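Local atomic coordinates of cytochrome P450 268A2 Cyp268A2 (Mycobacterium marinum, PDB entry 6BLD), a protein that belongs to the cytochrome P450 family of haem-thiolate proteins and holds a haem and (3E,5E)-6,10-dimethylundeca-3,5,9-trien-2-one within its mostly helical fold. Residues A184-L196 / V402-S414. Residues are numbered along the deposited sequence; the frame is centred on the assembly and turned at random.
With DXJ ((3E,5E)-6,10-dimethylundeca-3,5,9-trien-2-one), chain C.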
loop_
_atom_site.group_PDB
_atom_site.type_symbol
_atom_site.label_atom_id
_atom_site.label_comp_id
_atom_site.label_asym_id
_atom_site.label_seq_id
_atom_site.Cartn_x
_atom_site.Cartn_y
_atom_site.Cartn_z
ATOM N N ALA A 184 0.582 9.974 -7.817
ATOM C CA ALA A 184 0.473 9.059 -6.686
ATOM C C ALA A 184 1.601 8.035 -6.699
ATOM O O ALA A 184 2.167 7.711 -5.648
ATOM C CB ALA A 184 -0.887 8.361 -6.701
ATOM N N ASP A 185 1.942 7.517 -7.882
ATOM C CA ASP A 185 3.039 6.563 -7.995
ATOM C C ASP A 185 4.384 7.210 -7.685
ATOM O O ASP A 185 5.294 6.537 -7.184
ATOM C CB ASP A 185 3.046 5.951 -9.398
ATOM C CG ASP A 185 4.181 4.968 -9.603
ATOM O OD1 ASP A 185 4.113 3.854 -9.044
ATOM O OD2 ASP A 185 5.137 5.309 -10.330
ATOM N N ALA A 186 4.529 8.508 -7.968
ATOM C CA ALA A 186 5.785 9.200 -7.688
ATOM C C ALA A 186 6.075 9.288 -6.196
ATOM O O ALA A 186 7.240 9.223 -5.788
ATOM C CB ALA A 186 5.749 10.606 -8.289
ATOM N N LEU A 187 5.037 9.433 -5.369
ATOM C CA LEU A 187 5.229 9.700 -3.948
ATOM C C LEU A 187 5.760 8.499 -3.177
ATOM O O LEU A 187 6.101 8.647 -1.999
ATOM C CB LEU A 187 3.913 10.174 -3.328
ATOM C CG LEU A 187 3.410 11.505 -3.888
ATOM C CD1 LEU A 187 2.158 11.973 -3.165
ATOM C CD2 LEU A 187 4.504 12.558 -3.810
ATOM N N VAL A 188 5.841 7.325 -3.800
ATOM C CA VAL A 188 6.430 6.152 -3.173
ATOM C C VAL A 188 7.661 5.663 -3.925
ATOM O O VAL A 188 8.196 4.600 -3.608
ATOM C CB VAL A 188 5.396 5.018 -3.025
ATOM C CG1 VAL A 188 4.181 5.505 -2.244
ATOM C CG2 VAL A 188 4.987 4.492 -4.394
ATOM N N SER A 189 8.130 6.426 -4.913
ATOM C CA SER A 189 9.257 6.027 -5.748
ATOM C C SER A 189 10.466 6.938 -5.557
ATOM O O SER A 189 11.249 7.142 -6.489
ATOM C CB SER A 189 8.846 6.000 -7.220
ATOM O OG SER A 189 7.575 5.394 -7.389
ATOM N N TRP A 190 10.637 7.489 -4.353
ATOM C CA TRP A 190 11.720 8.437 -4.114
ATOM C C TRP A 190 13.092 7.776 -4.057
ATOM O O TRP A 190 14.101 8.486 -4.088
ATOM C CB TRP A 190 11.464 9.217 -2.821
ATOM C CG TRP A 190 11.551 8.396 -1.564
ATOM C CD1 TRP A 190 12.686 8.038 -0.893
ATOM C CD2 TRP A 190 10.456 7.848 -0.818
ATOM N NE1 TRP A 190 12.365 7.295 0.217
ATOM C CE2 TRP A 190 11.003 7.166 0.287
ATOM C CE3 TRP A 190 9.068 7.867 -0.980
ATOM C CZ2 TRP A 190 10.209 6.508 1.225
ATOM C CZ3 TRP A 190 8.281 7.213 -0.047
ATOM C CH2 TRP A 190 8.854 6.542 1.040
ATOM N N ALA A 191 13.155 6.447 -3.971
ATOM C CA ALA A 191 14.417 5.722 -3.964
ATOM C C ALA A 191 14.693 5.021 -5.287
ATOM O O ALA A 191 15.601 4.187 -5.358
ATOM C CB ALA A 191 14.439 4.709 -2.818
ATOM N N ASP A 192 13.936 5.345 -6.336
ATOM C CA ASP A 192 14.069 4.687 -7.629
ATOM C C ASP A 192 14.883 5.565 -8.566
ATOM O O ASP A 192 14.366 6.585 -9.047
ATOM C CB ASP A 192 12.689 4.407 -8.224
ATOM C CG ASP A 192 12.750 3.557 -9.481
ATOM O OD1 ASP A 192 13.858 3.139 -9.879
ATOM O OD2 ASP A 192 11.678 3.303 -10.074
ATOM N N PRO A 193 16.143 5.224 -8.856
ATOM C CA PRO A 193 16.907 6.021 -9.830
ATOM C C PRO A 193 16.305 6.000 -11.221
ATOM O O PRO A 193 16.453 6.977 -11.966
ATOM C CB PRO A 193 18.297 5.368 -9.805
ATOM C CG PRO A 193 18.350 4.609 -8.514
ATOM C CD PRO A 193 16.950 4.144 -8.268
ATOM N N ARG A 194 15.629 4.911 -11.597
ATOM C CA ARG A 194 14.954 4.862 -12.887
ATOM C C ARG A 194 13.773 5.820 -12.956
ATOM O O ARG A 194 13.361 6.197 -14.058
ATOM C CB ARG A 194 14.485 3.437 -13.186
ATOM C CG ARG A 194 15.281 2.736 -14.274
ATOM C CD ARG A 194 14.827 1.295 -14.448
ATOM N NE ARG A 194 15.908 0.430 -14.914
ATOM C CZ ARG A 194 16.865 -0.059 -14.131
ATOM N NH1 ARG A 194 16.878 0.229 -12.836
ATOM N NH2 ARG A 194 17.810 -0.837 -14.640
ATOM N N TYR A 195 13.219 6.219 -11.810
ATOM C CA TYR A 195 12.138 7.195 -11.802
ATOM C C TYR A 195 12.647 8.622 -11.647
ATOM O O TYR A 195 12.174 9.525 -12.345
ATOM C CB TYR A 195 11.141 6.887 -10.681
ATOM C CG TYR A 195 9.878 7.704 -10.804
ATOM C CD1 TYR A 195 8.856 7.307 -11.653
ATOM C CD2 TYR A 195 9.720 8.889 -10.096
ATOM C CE1 TYR A 195 7.705 8.053 -11.783
ATOM C CE2 TYR A 195 8.571 9.646 -10.221
ATOM C CZ TYR A 195 7.567 9.220 -11.066
ATOM O OH TYR A 195 6.417 9.961 -11.205
ATOM N N LEU A 196 13.599 8.845 -10.737
ATOM C CA LEU A 196 14.133 10.187 -10.543
ATOM C C LEU A 196 14.891 10.663 -11.777
ATOM O O LEU A 196 14.779 11.831 -12.166
ATOM C CB LEU A 196 15.036 10.220 -9.312
ATOM C CG LEU A 196 14.376 9.876 -7.975
ATOM C CD1 LEU A 196 15.376 10.014 -6.836
ATOM C CD2 LEU A 196 13.161 10.759 -7.733
ATOM N N VAL A 402 10.529 -5.333 -13.683
ATOM C CA VAL A 402 11.530 -4.383 -13.216
ATOM C C VAL A 402 11.047 -3.875 -11.864
ATOM O O VAL A 402 10.113 -3.068 -11.787
ATOM C CB VAL A 402 11.744 -3.233 -14.208
ATOM C CG1 VAL A 402 12.757 -2.240 -13.658
ATOM C CG2 VAL A 402 12.197 -3.772 -15.555
ATOM N N TYR A 403 11.675 -4.349 -10.793
ATOM C CA TYR A 403 11.245 -4.002 -9.446
ATOM C C TYR A 403 11.806 -2.648 -9.031
ATOM O O TYR A 403 12.931 -2.286 -9.386
ATOM C CB TYR A 403 11.679 -5.084 -8.457
ATOM C CG TYR A 403 10.947 -6.392 -8.644
ATOM C CD1 TYR A 403 9.675 -6.579 -8.119
ATOM C CD2 TYR A 403 11.524 -7.439 -9.351
ATOM C CE1 TYR A 403 9.000 -7.773 -8.290
ATOM C CE2 TYR A 403 10.856 -8.637 -9.527
ATOM C CZ TYR A 403 9.594 -8.797 -8.995
ATOM O OH TYR A 403 8.924 -9.987 -9.167
ATOM N N VAL A 404 11.008 -1.901 -8.275
ATOM C CA VAL A 404 11.361 -0.551 -7.851
ATOM C C VAL A 404 12.129 -0.652 -6.535
ATOM O O VAL A 404 11.599 -1.224 -5.570
ATOM C CB VAL A 404 10.116 0.328 -7.689
ATOM C CG1 VAL A 404 10.484 1.666 -7.064
ATOM C CG2 VAL A 404 9.423 0.527 -9.029
ATOM N N PRO A 405 13.351 -0.127 -6.454
ATOM C CA PRO A 405 14.060 -0.123 -5.168
ATOM C C PRO A 405 13.405 0.831 -4.182
ATOM O O PRO A 405 12.924 1.906 -4.552
ATOM C CB PRO A 405 15.475 0.335 -5.541
ATOM C CG PRO A 405 15.302 1.098 -6.811
ATOM C CD PRO A 405 14.165 0.439 -7.542
ATOM N N GLY A 406 13.387 0.428 -2.922
ATOM C CA GLY A 406 12.766 1.228 -1.887
ATOM C C GLY A 406 12.414 0.385 -0.686
ATOM O O GLY A 406 12.471 -0.845 -0.716
ATOM N N ASN A 407 12.037 1.080 0.387
ATOM C CA ASN A 407 11.757 0.451 1.672
ATOM C C ASN A 407 10.300 0.596 2.098
ATOM O O ASN A 407 9.971 0.293 3.251
ATOM C CB ASN A 407 12.675 1.030 2.756
ATOM C CG ASN A 407 12.600 2.549 2.844
ATOM O OD1 ASN A 407 11.517 3.129 2.933
ATOM N ND2 ASN A 407 13.760 3.199 2.829
ATOM N N PHE A 408 9.420 1.053 1.208
ATOM C CA PHE A 408 8.021 1.274 1.557
ATOM C C PHE A 408 7.085 0.388 0.747
ATOM O O PHE A 408 6.314 -0.379 1.333
ATOM C CB PHE A 408 7.661 2.756 1.371
ATOM C CG PHE A 408 6.257 3.105 1.796
ATOM C CD1 PHE A 408 5.632 2.416 2.824
ATOM C CD2 PHE A 408 5.564 4.125 1.164
ATOM C CE1 PHE A 408 4.343 2.735 3.212
ATOM C CE2 PHE A 408 4.274 4.454 1.550
ATOM C CZ PHE A 408 3.663 3.756 2.576
ATOM N N VAL A 409 7.127 0.466 -0.581
ATOM C CA VAL A 409 6.192 -0.244 -1.445
ATOM C C VAL A 409 6.960 -1.259 -2.280
ATOM O O VAL A 409 8.002 -0.933 -2.862
ATOM C CB VAL A 409 5.406 0.728 -2.346
ATOM C CG1 VAL A 409 4.630 -0.034 -3.412
ATOM C CG2 VAL A 409 4.459 1.577 -1.508
ATOM N N HIS A 410 6.449 -2.490 -2.325
ATOM C CA HIS A 410 6.967 -3.552 -3.189
ATOM C C HIS A 410 6.367 -3.342 -4.572
ATOM O O HIS A 410 5.256 -3.786 -4.867
ATOM C CB HIS A 410 6.615 -4.921 -2.618
ATOM C CG HIS A 410 7.255 -6.069 -3.338
ATOM N ND1 HIS A 410 6.653 -7.303 -3.450
ATOM C CD2 HIS A 410 8.447 -6.172 -3.970
ATOM C CE1 HIS A 410 7.445 -8.117 -4.124
ATOM N NE2 HIS A 410 8.540 -7.456 -4.452
ATOM N N ALA A 411 7.105 -2.652 -5.437
ATOM C CA ALA A 411 6.555 -2.144 -6.683
ATOM C C ALA A 411 7.283 -2.718 -7.890
ATOM O O ALA A 411 8.473 -3.045 -7.830
ATOM C CB ALA A 411 6.622 -0.613 -6.728
ATOM N N ILE A 412 6.549 -2.827 -8.994
ATOM C CA ILE A 412 7.096 -3.216 -10.288
ATOM C C ILE A 412 7.003 -2.005 -11.205
ATOM O O ILE A 412 5.900 -1.529 -11.507
ATOM C CB ILE A 412 6.355 -4.422 -10.884
ATOM C CG1 ILE A 412 6.642 -5.686 -10.070
ATOM C CG2 ILE A 412 6.749 -4.622 -12.337
ATOM C CD1 ILE A 412 5.827 -6.890 -10.502
ATOM N N ARG A 413 8.158 -1.497 -11.639
ATOM C CA ARG A 413 8.172 -0.323 -12.507
ATOM C C ARG A 413 7.549 -0.635 -13.863
ATOM O O ARG A 413 6.660 0.086 -14.330
ATOM C CB ARG A 413 9.605 0.186 -12.675
ATOM C CG ARG A 413 9.748 1.355 -13.641
ATOM C CD ARG A 413 8.893 2.539 -13.215
ATOM N NE ARG A 413 9.200 2.974 -11.856
ATOM C CZ ARG A 413 8.338 3.602 -11.062
ATOM N NH1 ARG A 413 7.113 3.868 -11.492
ATOM N NH2 ARG A 413 8.700 3.961 -9.839
ATOM N N SER A 414 8.005 -1.704 -14.507
ATOM C CA SER A 414 7.466 -2.114 -15.794
ATOM C C SER A 414 7.606 -3.622 -15.922
ATOM O O SER A 414 8.434 -4.249 -15.257
ATOM C CB SER A 414 8.171 -1.404 -16.956
ATOM O OG SER A 414 9.555 -1.701 -16.962
HETATM C C10 DXJ C . 3.084 9.488 1.032
HETATM C C13 DXJ C . 6.414 11.153 0.133
HETATM C C01 DXJ C . -1.446 2.406 2.674
HETATM C C02 DXJ C . -0.653 3.477 1.931
HETATM C C03 DXJ C . -0.746 4.736 2.308
HETATM C C04 DXJ C . 0.245 3.084 0.759
HETATM C C05 DXJ C . 0.038 5.829 1.583
HETATM C C06 DXJ C . 0.768 6.756 2.552
HETATM C C07 DXJ C . 1.275 8.036 1.888
HETATM C C08 DXJ C . 2.566 8.211 1.693
HETATM C C09 DXJ C . 0.282 9.113 1.460
HETATM C C11 DXJ C . 4.373 9.759 1.068
HETATM C C12 DXJ C . 4.919 11.028 0.419
HETATM O O14 DXJ C . 4.185 11.915 0.138
HETATM O O HOH W 1 9.023 2.276 -1.620
HETATM O O HOH W 2 7.954 1.959 -4.671
HETATM O O HOH W 3 11.368 4.143 -4.058
HETATM O O HOH W 4 13.494 0.635 -11.209
#
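The guanidinium of R413 has Y195 on one face, the ring atom CD1 lying 3.6 Å above its plane and displaced toward the rim, while D185, S189 and D192 line its edge. The F408 ring has V409 CG2 over one face, and V188 CG1 approaches F408 CD2 obliquely; W190 CH2 touches F408 CB at 4.0 Å, and L187 O lies in plane at the edge of the W190 ring. R413 NH1 donates to the syn lone pair of D185 OD2 at 2.7 Å, and the two planes stand 79° apart. The D192 carboxylate lies nearly flush with the guanidinium, 17° between planes; its OD2 takes both NE and NH2 of R413, each at 3.1 Å. NH2 also reaches S189 OG, a hydroxyl that itself donates to D185 O. Bends at chi2 and chi3 fold the arginine chain into this salt-bridge network, whose in-plane partners fix the group's rotation. D192 is also the N-cap of helix 193-196, where OD1 accepts a weak bond from R194 N. V404 CG1 and P405 CD pack against the same aspartate. In this P450 fold the loop after helix 177-186 packs on the loop joining antiparallel strands 402-404 and 411-418, beside the ligand pocket: F408 CZ lies 3.9 Å from C04 of DXJ, and L187 packs on the ligand's ketone end. F408 CG is anti to its own backbone N (chi1 -176°), which turns the ring toward V188 and DXJ; it also meets the ring of F311. E89 accepts from both W190 NE1 and N407 ND2, tying the two segments together. Between the backbones, water 3 accepts from A191 N and donates to V188 O and P405 O, and water 1 joins V188 O to V409 N.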